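Local coordinates for protein EDTA monooxygenase (PDB 5DQP) that probably oxidises EDTA with molecular oxygen, using FMN reduced by a partner flavin reductase in the manner of the luciferase-like monooxygenases, at residues N13-G16 against S21-E24; D74-A79 against A106-S111; A128-A133 against A138-H143; F226-Y231 against T417-L422; A283-G288 against R354-A359. One frame throughout, in Å; residues are numbered along the deposited sequence.

Contact 1 of 5, residues N13-G16 against S21-E24; sequences NSSG and SWNE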
# COMPACT_ATOMS: atom_id res chain seq x y z
N ASN A 13 0.31 -1.55 -15.14
CA ASN A 13 1.01 -0.29 -14.85
C ASN A 13 0.63 0.85 -15.80
O ASN A 13 0.62 0.70 -17.02
CB ASN A 13 2.51 -0.50 -14.93
CG ASN A 13 3.02 -1.39 -13.83
OD1 ASN A 13 2.86 -2.58 -13.89
ND2 ASN A 13 3.65 -0.80 -12.83
N SER A 14 0.37 2.01 -15.21
CA SER A 14 0.44 3.31 -15.91
C SER A 14 -0.44 3.27 -17.15
O SER A 14 -1.62 2.90 -17.05
CB SER A 14 1.91 3.63 -16.17
OG SER A 14 2.04 4.88 -16.82
N SER A 15 0.05 3.67 -18.33
CA SER A 15 -0.77 3.87 -19.51
C SER A 15 -0.63 2.75 -20.53
O SER A 15 -1.26 2.80 -21.59
CB SER A 15 -0.43 5.21 -20.17
OG SER A 15 0.95 5.30 -20.44
N GLY A 16 0.17 1.74 -20.23
CA GLY A 16 0.56 0.74 -21.21
C GLY A 16 2.07 0.58 -21.24
O GLY A 16 2.82 1.41 -20.73
N SER A 21 2.57 5.57 -24.67
CA SER A 21 1.18 5.14 -24.50
C SER A 21 0.35 6.21 -23.81
O SER A 21 -0.86 6.29 -24.04
CB SER A 21 1.11 3.80 -23.74
OG SER A 21 1.73 3.84 -22.46
N TRP A 22 0.97 7.07 -22.99
CA TRP A 22 0.13 8.03 -22.29
C TRP A 22 -0.36 9.16 -23.17
O TRP A 22 -1.23 9.93 -22.73
CB TRP A 22 0.84 8.60 -21.07
CG TRP A 22 2.12 9.32 -21.32
CD1 TRP A 22 2.88 9.32 -22.47
CD2 TRP A 22 2.81 10.17 -20.38
NE1 TRP A 22 4.00 10.09 -22.28
CE2 TRP A 22 3.98 10.63 -21.02
CE3 TRP A 22 2.54 10.59 -19.07
CZ2 TRP A 22 4.89 11.49 -20.38
CZ3 TRP A 22 3.45 11.45 -18.44
CH2 TRP A 22 4.61 11.88 -19.09
N ASN A 23 0.17 9.30 -24.38
CA ASN A 23 -0.35 10.21 -25.38
C ASN A 23 -1.32 9.54 -26.36
O ASN A 23 -1.81 10.20 -27.28
CB ASN A 23 0.81 10.86 -26.16
CG ASN A 23 1.50 11.96 -25.37
OD1 ASN A 23 0.84 12.85 -24.80
ND2 ASN A 23 2.83 11.91 -25.33
N GLU A 24 -1.63 8.25 -26.18
CA GLU A 24 -2.52 7.48 -27.05
C GLU A 24 -3.90 7.37 -26.40
O GLU A 24 -4.15 7.89 -25.31
CB GLU A 24 -1.94 6.09 -27.32
CG GLU A 24 -0.65 6.08 -28.09
CD GLU A 24 -0.87 6.40 -29.53
OE1 GLU A 24 -2.05 6.55 -29.91
OE2 GLU A 24 0.13 6.51 -30.28
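Ser15 and Ser21 join hydroxyl to hydroxyl across a folded loop, with Trp22 close beside them. The first segment is a type II' beta turn beginning at Asn13, whose ND2 donates to the backbone O of Ala56. Ser14 takes the first corner with a positive phi of 55°, a backbone shape that glycine would adopt more readily; its OG turns aside to the O of Pro69. Ser15 comes next and carries the contact. Its OG stands between the backbone N and the carbonyl carbon (chi1 54°), and from there it donates to Ser21 OG at 2.6 Å. The Ser21 hydroxyl in turn bonds to Leu18 O, giving a short relay for which serine is apt: it is small, and one oxygen can both give and accept. Ser15 OG also rests against Trp22 CB at 3.4 Å. Trp22 N is no farther away, but its hydrogen points badly, so this approach is no bond. Gly16 closes the turn at a phi of 128°, where a CB would jam against the preceding carbonyl and press on Ser21 CB; glycine is therefore required. Its O lies 3.2 Å from Ser21 OG and accepts from Arg68 NE. Beyond CB the Trp22 indole leads away to Phe179 of the second subunit. The whole loop links strand 7-11 to helix 35-47 of the TIM-barrel-type fold, and backbone bonding of Ser15 to Leu388 ties it to the loop between strand 380-383, the parallel neighbour of strand 7-11, and helix 390-405.

Contact 2 of 5, residues D74-A79 against A106-S111; sequences DPIVLA and ARQIAS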
# COMPACT_ATOMS: atom_id res chain seq x y z
N ASP A 74 2.92 3.67 -5.55
CA ASP A 74 3.29 2.47 -4.80
C ASP A 74 2.31 1.35 -5.12
O ASP A 74 1.09 1.56 -5.10
CB ASP A 74 3.28 2.72 -3.29
CG ASP A 74 3.74 1.49 -2.51
OD1 ASP A 74 2.89 0.60 -2.27
OD2 ASP A 74 4.95 1.39 -2.18
N PRO A 75 2.79 0.15 -5.42
CA PRO A 75 1.90 -0.90 -5.93
C PRO A 75 1.05 -1.53 -4.84
O PRO A 75 -0.08 -1.95 -5.13
CB PRO A 75 2.87 -1.92 -6.55
CG PRO A 75 4.17 -1.66 -5.88
CD PRO A 75 4.21 -0.18 -5.64
N ILE A 76 1.55 -1.62 -3.61
CA ILE A 76 0.74 -2.15 -2.51
C ILE A 76 -0.47 -1.25 -2.27
O ILE A 76 -1.60 -1.73 -2.16
CB ILE A 76 1.60 -2.31 -1.24
CG1 ILE A 76 2.84 -3.19 -1.52
CG2 ILE A 76 0.81 -2.96 -0.12
CD1 ILE A 76 3.80 -3.37 -0.30
N VAL A 77 -0.25 0.07 -2.24
CA VAL A 77 -1.34 1.05 -2.08
C VAL A 77 -2.33 0.96 -3.23
O VAL A 77 -3.55 0.85 -3.02
CB VAL A 77 -0.74 2.47 -1.96
CG1 VAL A 77 -1.78 3.56 -2.16
CG2 VAL A 77 -0.01 2.62 -0.63
N LEU A 78 -1.83 0.98 -4.47
CA LEU A 78 -2.72 0.85 -5.63
C LEU A 78 -3.51 -0.46 -5.58
O LEU A 78 -4.73 -0.46 -5.79
CB LEU A 78 -1.90 0.96 -6.94
CG LEU A 78 -2.61 1.11 -8.28
CD1 LEU A 78 -3.75 2.11 -8.20
CD2 LEU A 78 -1.61 1.46 -9.41
N ALA A 79 -2.86 -1.59 -5.30
CA ALA A 79 -3.60 -2.85 -5.26
C ALA A 79 -4.66 -2.86 -4.16
O ALA A 79 -5.72 -3.49 -4.31
CB ALA A 79 -2.63 -4.01 -5.10
N ALA A 106 6.13 -7.78 5.24
CA ALA A 106 5.30 -8.92 5.62
C ALA A 106 3.89 -8.47 5.99
O ALA A 106 2.87 -9.04 5.56
CB ALA A 106 5.95 -9.67 6.79
N ARG A 107 3.82 -7.41 6.79
CA ARG A 107 2.58 -6.91 7.34
C ARG A 107 1.72 -6.23 6.27
O ARG A 107 0.49 -6.35 6.29
CB ARG A 107 2.94 -5.94 8.46
CG ARG A 107 1.94 -4.91 8.73
CD ARG A 107 2.37 -4.03 9.88
NE ARG A 107 1.21 -3.74 10.69
CZ ARG A 107 1.01 -2.58 11.30
NH1 ARG A 107 -0.09 -2.42 12.02
NH2 ARG A 107 1.89 -1.59 11.18
N GLN A 108 2.35 -5.54 5.32
CA GLN A 108 1.58 -4.84 4.30
C GLN A 108 1.04 -5.80 3.24
O GLN A 108 -0.12 -5.70 2.84
CB GLN A 108 2.43 -3.73 3.70
CG GLN A 108 2.60 -2.55 4.63
CD GLN A 108 3.32 -1.39 3.95
OE1 GLN A 108 4.04 -1.59 2.98
NE2 GLN A 108 3.12 -0.17 4.47
N ILE A 109 1.84 -6.77 2.80
CA ILE A 109 1.31 -7.79 1.89
C ILE A 109 0.24 -8.63 2.59
O ILE A 109 -0.78 -8.99 1.99
CB ILE A 109 2.44 -8.67 1.33
CG1 ILE A 109 3.50 -7.82 0.61
CG2 ILE A 109 1.87 -9.81 0.43
CD1 ILE A 109 3.00 -7.10 -0.61
N ALA A 110 0.47 -9.00 3.85
CA ALA A 110 -0.50 -9.83 4.56
C ALA A 110 -1.79 -9.07 4.81
O ALA A 110 -2.88 -9.66 4.76
CB ALA A 110 0.09 -10.33 5.89
N SER A 111 -1.69 -7.76 5.06
CA SER A 111 -2.89 -6.96 5.24
C SER A 111 -3.69 -6.90 3.95
O SER A 111 -4.92 -7.03 3.97
CB SER A 111 -2.55 -5.53 5.69
OG SER A 111 -1.80 -5.49 6.88
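This is a small, wholly buried apolar contact between two helices, in which Ile76 of helix 75-85 meets Ile109 and Gln108 of helix 102-115. The Ile76 CD1 methyl touches Ile109 CD1 at 3.8 Å, the two side chains crossing at about a right angle. Ile76 spans the gap because its chain is extended, with chi2 at 178°, while Ile109 is bent at the same torsion, and its bend brings CD1 nearer to Ile76. CD1 of Ile76 also lies 3.7 Å from Gln108 OE1. These are successive helices of the beta/alpha barrel, separated in sequence by strand 90-96, and Val93 of that strand packs against Ile109. Branched isoleucines suit such a layer, filling the space between helices and strand. The polar end of Gln108 belongs to the dimer interface: its amide NE2 bonds to OE1 of Gln108 of the second subunit. Asp74 OD2 accepts from Gln108 NE2 of that same subunit. The other oxygen of Asp74 works as an N-cap, OD1 using its anti lone pair to receive Val77 N at 3.2 Å, with a weak second bond from Ile76 N.

Contact 3 of 5, residues A128-A133 against A138-H143; sequences ANPAVA and AAIATH
Ile140 folds its side chain over the start of helix 130-135, meeting Ala128, Asn129, Pro130 and Ala133. The contact joins an N-capped short helix and the loop after it, following strand 120-125 of the beta/alpha (TIM-type) barrel. The Ile140 conformation makes the fit: CG1 stands anti to the carbonyl carbon (chi1 -69°), and the bend at chi2, -50°, swings CD1 toward the helix. CD1 then touches Ala133 CB at 3.5 Å and also lies 3.6 Å from Asn129 O, while CG1 passes 3.4 Å from Ala128 O and runs beside the Pro130 ring. Ala133 suits its place, since its methyl already lies so close to Ile140 CD1; its CB also meets Ala138 O at 3.4 Å. Pro130, in the first turn, has no N-H to leave without a partner. Before it, Asn129 is the N-cap. With CG opposite the backbone N (chi1 -175°), its OD1 reaches forward to accept Ala131 N at 3.0 Å, the donor sitting above the carbonyl plane, and its ND2 reaches Gln58. Thr142 repeats the device for the following helix, its OG1 capping Asn145 N. Next in line is His143, a predicted FMN ligand whose ring meets that of Tyr147, another such residue. Further along helix 130-135, Ala138 N donates to Ala133 O at 2.9 Å. A water completes the closure, donating to Pro130 O at 2.7 Å and, by a longer bond of 3.2 Å, to Ala138 O.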
# COMPACT_ATOMS: atom_id res chain seq x y z
N ALA A 128 18.75 -3.82 -8.63
CA ALA A 128 20.02 -3.55 -9.25
C ALA A 128 20.12 -2.14 -9.80
O ALA A 128 21.20 -1.74 -10.24
CB ALA A 128 20.29 -4.57 -10.37
N ASN A 129 19.03 -1.37 -9.79
CA ASN A 129 19.07 -0.02 -10.33
C ASN A 129 19.71 0.94 -9.32
O ASN A 129 19.14 1.16 -8.24
CB ASN A 129 17.66 0.43 -10.72
CG ASN A 129 17.64 1.78 -11.42
OD1 ASN A 129 18.65 2.48 -11.47
ND2 ASN A 129 16.49 2.15 -11.97
N PRO A 130 20.88 1.52 -9.61
CA PRO A 130 21.52 2.41 -8.63
C PRO A 130 20.73 3.68 -8.32
O PRO A 130 20.98 4.29 -7.27
CB PRO A 130 22.88 2.74 -9.27
CG PRO A 130 22.66 2.47 -10.75
CD PRO A 130 21.69 1.36 -10.84
N ALA A 131 19.83 4.12 -9.21
CA ALA A 131 18.92 5.22 -8.88
C ALA A 131 18.01 4.86 -7.70
O ALA A 131 17.75 5.69 -6.82
CB ALA A 131 18.09 5.59 -10.11
N VAL A 132 17.53 3.62 -7.67
CA VAL A 132 16.75 3.15 -6.53
C VAL A 132 17.60 3.18 -5.27
O VAL A 132 17.19 3.73 -4.24
CB VAL A 132 16.18 1.75 -6.81
CG1 VAL A 132 15.55 1.16 -5.50
CG2 VAL A 132 15.20 1.81 -7.95
N ALA A 133 18.79 2.57 -5.32
CA ALA A 133 19.62 2.48 -4.13
C ALA A 133 19.95 3.86 -3.56
O ALA A 133 20.06 4.01 -2.33
CB ALA A 133 20.90 1.70 -4.43
N ALA A 138 22.09 4.19 -0.30
CA ALA A 138 22.98 3.03 -0.42
C ALA A 138 23.49 2.90 -1.85
O ALA A 138 23.14 3.66 -2.76
CB ALA A 138 22.27 1.74 0.02
N ALA A 139 24.36 1.92 -2.04
CA ALA A 139 24.78 1.53 -3.37
C ALA A 139 24.26 0.12 -3.64
O ALA A 139 23.76 -0.57 -2.74
CB ALA A 139 26.30 1.62 -3.52
N ILE A 140 24.32 -0.28 -4.90
CA ILE A 140 23.90 -1.62 -5.27
C ILE A 140 24.89 -2.63 -4.71
O ILE A 140 26.11 -2.41 -4.73
CB ILE A 140 23.77 -1.73 -6.80
CG1 ILE A 140 22.59 -0.88 -7.25
CG2 ILE A 140 23.63 -3.18 -7.23
CD1 ILE A 140 21.32 -1.16 -6.46
N ALA A 141 24.38 -3.74 -4.19
CA ALA A 141 25.23 -4.84 -3.77
C ALA A 141 25.60 -5.71 -4.97
O ALA A 141 25.00 -5.62 -6.05
CB ALA A 141 24.53 -5.67 -2.69
N THR A 142 26.59 -6.57 -4.79
CA THR A 142 26.89 -7.53 -5.85
C THR A 142 25.70 -8.46 -6.07
O THR A 142 24.83 -8.62 -5.21
CB THR A 142 28.11 -8.38 -5.50
OG1 THR A 142 27.80 -9.19 -4.36
CG2 THR A 142 29.33 -7.51 -5.19
N HIS A 143 25.70 -9.10 -7.23
CA HIS A 143 24.68 -10.09 -7.58
C HIS A 143 24.51 -11.16 -6.49
O HIS A 143 23.39 -11.50 -6.10
CB HIS A 143 25.05 -10.72 -8.92
CG HIS A 143 24.03 -11.68 -9.44
ND1 HIS A 143 22.87 -11.27 -10.05
CD2 HIS A 143 24.00 -13.04 -9.43
CE1 HIS A 143 22.16 -12.33 -10.40
NE2 HIS A 143 22.83 -13.42 -10.03
O HOH W 1 23.37 4.29 -5.93

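Contact 4 of 5, residues F226-Y231 against T417-L422; sequences FGEIIY and TLRERL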
# COMPACT_ATOMS: atom_id res chain seq x y z
N PHE A 226 11.15 -20.41 -3.02
CA PHE A 226 10.06 -19.53 -2.62
C PHE A 226 9.08 -19.16 -3.73
O PHE A 226 7.98 -18.71 -3.41
CB PHE A 226 10.62 -18.23 -2.04
CG PHE A 226 11.42 -18.45 -0.79
CD1 PHE A 226 10.78 -18.77 0.39
CD2 PHE A 226 12.80 -18.36 -0.81
CE1 PHE A 226 11.51 -18.99 1.55
CE2 PHE A 226 13.53 -18.58 0.34
CZ PHE A 226 12.89 -18.89 1.52
N GLY A 227 9.43 -19.31 -5.00
CA GLY A 227 8.56 -18.84 -6.07
C GLY A 227 7.47 -19.85 -6.36
O GLY A 227 7.73 -21.04 -6.52
N GLU A 228 6.23 -19.37 -6.40
CA GLU A 228 5.12 -20.22 -6.80
C GLU A 228 4.66 -19.90 -8.20
O GLU A 228 4.14 -20.77 -8.90
CB GLU A 228 3.95 -20.05 -5.83
CG GLU A 228 4.46 -20.11 -4.42
CD GLU A 228 3.38 -19.94 -3.38
OE1 GLU A 228 3.30 -18.86 -2.76
OE2 GLU A 228 2.62 -20.92 -3.18
N ILE A 229 4.85 -18.65 -8.61
CA ILE A 229 4.72 -18.23 -9.99
C ILE A 229 6.05 -17.66 -10.44
O ILE A 229 6.68 -16.86 -9.73
CB ILE A 229 3.61 -17.20 -10.21
CG1 ILE A 229 2.32 -17.62 -9.51
CG2 ILE A 229 3.40 -16.99 -11.70
CD1 ILE A 229 1.21 -16.56 -9.63
N ILE A 230 6.48 -18.06 -11.62
CA ILE A 230 7.69 -17.57 -12.24
C ILE A 230 7.31 -16.95 -13.58
O ILE A 230 6.66 -17.61 -14.41
CB ILE A 230 8.72 -18.70 -12.43
CG1 ILE A 230 8.87 -19.51 -11.13
CG2 ILE A 230 10.03 -18.14 -13.01
CD1 ILE A 230 9.71 -20.77 -11.28
N TYR A 231 7.69 -15.69 -13.77
CA TYR A 231 7.57 -15.03 -15.07
C TYR A 231 8.77 -15.39 -15.93
O TYR A 231 9.90 -15.46 -15.44
CB TYR A 231 7.52 -13.52 -14.92
CG TYR A 231 6.32 -13.01 -14.20
CD1 TYR A 231 5.25 -13.86 -13.90
CD2 TYR A 231 6.23 -11.68 -13.82
CE1 TYR A 231 4.13 -13.38 -13.25
CE2 TYR A 231 5.11 -11.19 -13.18
CZ TYR A 231 4.06 -12.04 -12.90
OH TYR A 231 2.96 -11.54 -12.24
N THR A 417 -10.04 -17.07 -3.65
CA THR A 417 -8.70 -16.65 -3.26
C THR A 417 -7.73 -16.97 -4.39
O THR A 417 -7.97 -17.88 -5.19
CB THR A 417 -8.27 -17.30 -1.93
OG1 THR A 417 -7.82 -18.64 -2.15
CG2 THR A 417 -9.45 -17.30 -0.93
N LEU A 418 -6.66 -16.18 -4.47
CA LEU A 418 -5.65 -16.39 -5.50
C LEU A 418 -4.93 -17.72 -5.32
O LEU A 418 -4.77 -18.49 -6.27
CB LEU A 418 -4.66 -15.21 -5.51
CG LEU A 418 -3.61 -15.26 -6.60
CD1 LEU A 418 -4.25 -15.26 -8.00
CD2 LEU A 418 -2.66 -14.06 -6.43
N ARG A 419 -4.51 -18.04 -4.09
CA ARG A 419 -3.85 -19.33 -3.87
C ARG A 419 -4.73 -20.50 -4.33
O ARG A 419 -4.24 -21.44 -4.96
CB ARG A 419 -3.45 -19.47 -2.41
CG ARG A 419 -2.92 -20.84 -2.04
CD ARG A 419 -2.22 -20.86 -0.67
NE ARG A 419 -1.15 -19.87 -0.56
CZ ARG A 419 0.06 -20.01 -1.10
NH1 ARG A 419 0.37 -21.10 -1.76
NH2 ARG A 419 0.98 -19.05 -0.97
N GLU A 420 -6.04 -20.44 -4.06
CA GLU A 420 -6.90 -21.55 -4.49
C GLU A 420 -7.23 -21.49 -5.98
O GLU A 420 -7.29 -22.53 -6.65
CB GLU A 420 -8.19 -21.56 -3.65
CG GLU A 420 -7.90 -21.84 -2.16
CD GLU A 420 -9.10 -21.62 -1.24
OE1 GLU A 420 -9.82 -20.61 -1.41
OE2 GLU A 420 -9.31 -22.45 -0.31
N ARG A 421 -7.44 -20.29 -6.52
CA ARG A 421 -7.63 -20.15 -7.97
C ARG A 421 -6.47 -20.77 -8.75
O ARG A 421 -6.68 -21.46 -9.77
CB ARG A 421 -7.79 -18.67 -8.32
CG ARG A 421 -7.99 -18.39 -9.82
CD ARG A 421 -8.46 -16.97 -10.05
NE ARG A 421 -9.58 -16.61 -9.18
CZ ARG A 421 -9.81 -15.38 -8.74
NH1 ARG A 421 -8.98 -14.40 -9.09
NH2 ARG A 421 -10.86 -15.12 -7.96
N LEU A 422 -5.24 -20.56 -8.28
CA LEU A 422 -4.05 -21.06 -8.96
C LEU A 422 -3.76 -22.53 -8.69
O LEU A 422 -2.82 -23.07 -9.28
CB LEU A 422 -2.84 -20.22 -8.54
CG LEU A 422 -3.00 -18.77 -8.99
CD1 LEU A 422 -1.77 -17.97 -8.61
CD2 LEU A 422 -3.18 -18.77 -10.50
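Glu228 OE1 is gripped by two donors, Arg419 NH2 at 2.9 Å and the backbone N of Val210. The acid stands just before strand 229-233 of the parallel TIM-type barrel, and the arginine comes from the short helix 418-421 near the C-terminus, which lies against the end of the barrel where its strands begin. The salt bridge is a two-pronged, end-on one: NH1 meets Glu228 OE2 at 2.7 Å while NH2 takes OE1, each oxygen using its syn lone pair. Carboxylate and guanidinium are nearly coplanar, 20° apart, and the N-H of NH1 points at OE2 at 159°. Arg419 gets there by leaving its backbone with CG anti to N (chi1 172°) and then bending at chi3, which turns the nitrogens toward the acid. NE also donates to Pro207 O and NH1 to Pro425 O, with a weak bond from NH2 to Pro208 O. Such a buried cation calls for an anion beside it, and glutamate has the length to supply one. With an alanine in place of Glu228 the buried guanidinium is likely to be left without its counter-charge, and Val210 N without this carboxylate acceptor. The helix itself is begun by Thr417, an N-cap whose OG1 accepts Glu420 N at 3.2 Å and donates to Glu420 OE1. Beside the polar pair lies an apolar one: Ile229 and Leu422 cross at about a right angle, and Leu422 also packs on Tyr7 of strand 7-11. The two meet through single methyls, Ile229 CD1 and Leu422 CD1, at 3.5 Å, a tight carbon contact.

Contact 5 of 5, residues A283-G288 against R354-A359; sequences AEYEAG and RMRLIA
Tyr285 reaches from helix 275-287 to Arg356 and Leu357, where the chain leads into strand 358-360 of the beta/alpha barrel. The contact thus joins an outer helix to the approach of a barrel strand. From CB, which points toward the other segment, CG leaves opposite the backbone N (chi1 164°) and carries the ring across. The ring carbons form a nearly even circle around one methyl: CG and CD1 lie 4.1 Å from Leu357 CD2, the tyrosine's own CD2 and CE1 lie 4.0 Å from it, and CE2 and CZ come to 3.9 Å. CD2 of Leu357 accordingly sits over the middle of the face, 3.8 Å from the ring centroid and only 6° off the normal, a clear CH-pi contact. Leucine suits the place, since one methyl can face the ring while the side chain also packs on Val268 and Leu270 of strand 262-271. At its tip the tyrosine turns polar: OH accepts from Arg356 NE, which lies at the ring's edge near its plane. The N-H points almost straight at the oxygen, though the length of 2.5 Å is unusually short and its exact value doubtful. Arg356 bends at chi3 to offer NE, and its guanidinium plane stands well tilted from the ring. A phenylalanine in place of Tyr285 keeps a face for Leu357 but has no oxygen for Arg356 NE, so the guanidinium, already close to the like charge of Arg295, is likely to be freer to turn. Arg356 CD lies beside the same oxygen, 3.3 Å from Tyr285 OH.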
# COMPACT_ATOMS: atom_id res chain seq x y z
N ALA A 283 2.56 -0.72 -38.55
CA ALA A 283 3.13 0.48 -39.13
C ALA A 283 3.16 1.61 -38.11
O ALA A 283 4.18 2.29 -37.97
CB ALA A 283 2.35 0.88 -40.39
N GLU A 284 2.06 1.79 -37.36
CA GLU A 284 2.05 2.80 -36.31
C GLU A 284 3.15 2.55 -35.29
O GLU A 284 3.87 3.47 -34.90
CB GLU A 284 0.69 2.81 -35.61
CG GLU A 284 -0.48 3.28 -36.44
CD GLU A 284 -1.82 2.97 -35.77
OE1 GLU A 284 -1.83 2.61 -34.57
OE2 GLU A 284 -2.86 3.09 -36.46
N TYR A 285 3.26 1.32 -34.82
CA TYR A 285 4.29 1.01 -33.83
C TYR A 285 5.68 1.27 -34.39
O TYR A 285 6.53 1.86 -33.71
CB TYR A 285 4.14 -0.44 -33.38
CG TYR A 285 5.34 -1.01 -32.67
CD1 TYR A 285 5.58 -0.72 -31.34
CD2 TYR A 285 6.22 -1.85 -33.33
CE1 TYR A 285 6.68 -1.25 -30.69
CE2 TYR A 285 7.31 -2.38 -32.68
CZ TYR A 285 7.53 -2.07 -31.36
OH TYR A 285 8.61 -2.59 -30.71
N GLU A 286 5.93 0.86 -35.63
CA GLU A 286 7.25 1.07 -36.22
C GLU A 286 7.51 2.55 -36.48
O GLU A 286 8.63 3.04 -36.29
CB GLU A 286 7.39 0.24 -37.49
CG GLU A 286 7.34 -1.26 -37.21
CD GLU A 286 8.59 -2.01 -37.64
OE1 GLU A 286 9.61 -1.36 -37.95
OE2 GLU A 286 8.55 -3.27 -37.66
N ALA A 287 6.48 3.29 -36.90
CA ALA A 287 6.62 4.74 -37.04
C ALA A 287 6.96 5.41 -35.71
O ALA A 287 7.36 6.58 -35.72
CB ALA A 287 5.34 5.33 -37.64
N GLY A 288 6.84 4.72 -34.59
CA GLY A 288 7.29 5.22 -33.31
C GLY A 288 8.68 4.76 -32.92
O GLY A 288 9.08 4.97 -31.77
N ARG A 354 8.96 -10.15 -34.00
CA ARG A 354 8.61 -11.21 -33.06
C ARG A 354 9.38 -11.10 -31.75
O ARG A 354 8.88 -11.52 -30.69
CB ARG A 354 8.87 -12.57 -33.73
CG ARG A 354 9.11 -13.74 -32.80
CD ARG A 354 7.85 -14.16 -32.04
NE ARG A 354 8.06 -15.43 -31.35
CZ ARG A 354 8.56 -15.53 -30.12
NH1 ARG A 354 8.87 -14.42 -29.44
NH2 ARG A 354 8.73 -16.72 -29.55
N MET A 355 10.59 -10.55 -31.78
CA MET A 355 11.37 -10.41 -30.56
C MET A 355 10.83 -9.28 -29.68
O MET A 355 10.98 -9.33 -28.46
CB MET A 355 12.85 -10.16 -30.88
CG MET A 355 13.56 -11.32 -31.56
SD MET A 355 13.26 -12.91 -30.73
CE MET A 355 14.24 -12.76 -29.25
N ARG A 356 10.19 -8.29 -30.28
CA ARG A 356 9.59 -7.18 -29.55
C ARG A 356 8.15 -7.47 -29.10
O ARG A 356 7.81 -7.22 -27.94
CB ARG A 356 9.63 -5.93 -30.43
CG ARG A 356 11.02 -5.62 -31.02
CD ARG A 356 10.94 -4.51 -32.08
NE ARG A 356 10.87 -3.18 -31.48
CZ ARG A 356 11.92 -2.39 -31.30
NH1 ARG A 356 13.14 -2.77 -31.69
NH2 ARG A 356 11.76 -1.20 -30.73
N LEU A 357 7.31 -8.00 -29.99
CA LEU A 357 5.91 -8.21 -29.64
C LEU A 357 5.31 -9.35 -30.48
O LEU A 357 5.96 -9.90 -31.37
CB LEU A 357 5.11 -6.91 -29.80
CG LEU A 357 5.30 -6.13 -31.10
CD1 LEU A 357 4.69 -6.90 -32.24
CD2 LEU A 357 4.70 -4.72 -31.03
N ILE A 358 4.08 -9.72 -30.17
CA ILE A 358 3.36 -10.76 -30.87
C ILE A 358 2.21 -10.07 -31.61
O ILE A 358 1.17 -9.75 -31.03
CB ILE A 358 2.84 -11.85 -29.93
CG1 ILE A 358 3.99 -12.54 -29.16
CG2 ILE A 358 2.06 -12.88 -30.73
CD1 ILE A 358 4.90 -13.40 -30.04
N ALA A 359 2.40 -9.81 -32.90
CA ALA A 359 1.36 -9.17 -33.70
C ALA A 359 0.54 -10.24 -34.41
O ALA A 359 1.10 -11.23 -34.89
CB ALA A 359 1.98 -8.21 -34.71

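The five contacts are spread round one barrel and none touches another. Contacts 1 and 5 are close neighbours, their centres about 16 Å apart, and share Leu18, which bonds to Ser21 and packs on Tyr285; both lie away from the predicted FMN residues. Contacts 2 and 4, centres about 17 Å apart, are bridged by Pro208, touched by Ile109 and weakly bonded by Arg419. Contacts 4 and 5 reach the same parallel sheet on opposite sides of the chain's centre, their own centres about 31 Å apart. Contact 3 contains His143, a predicted FMN-binding residue; in contact 2 the Ile76 side chain is about 7 Å from that of Asp57, another. Contacts 1 and 2 also adjoin the second subunit.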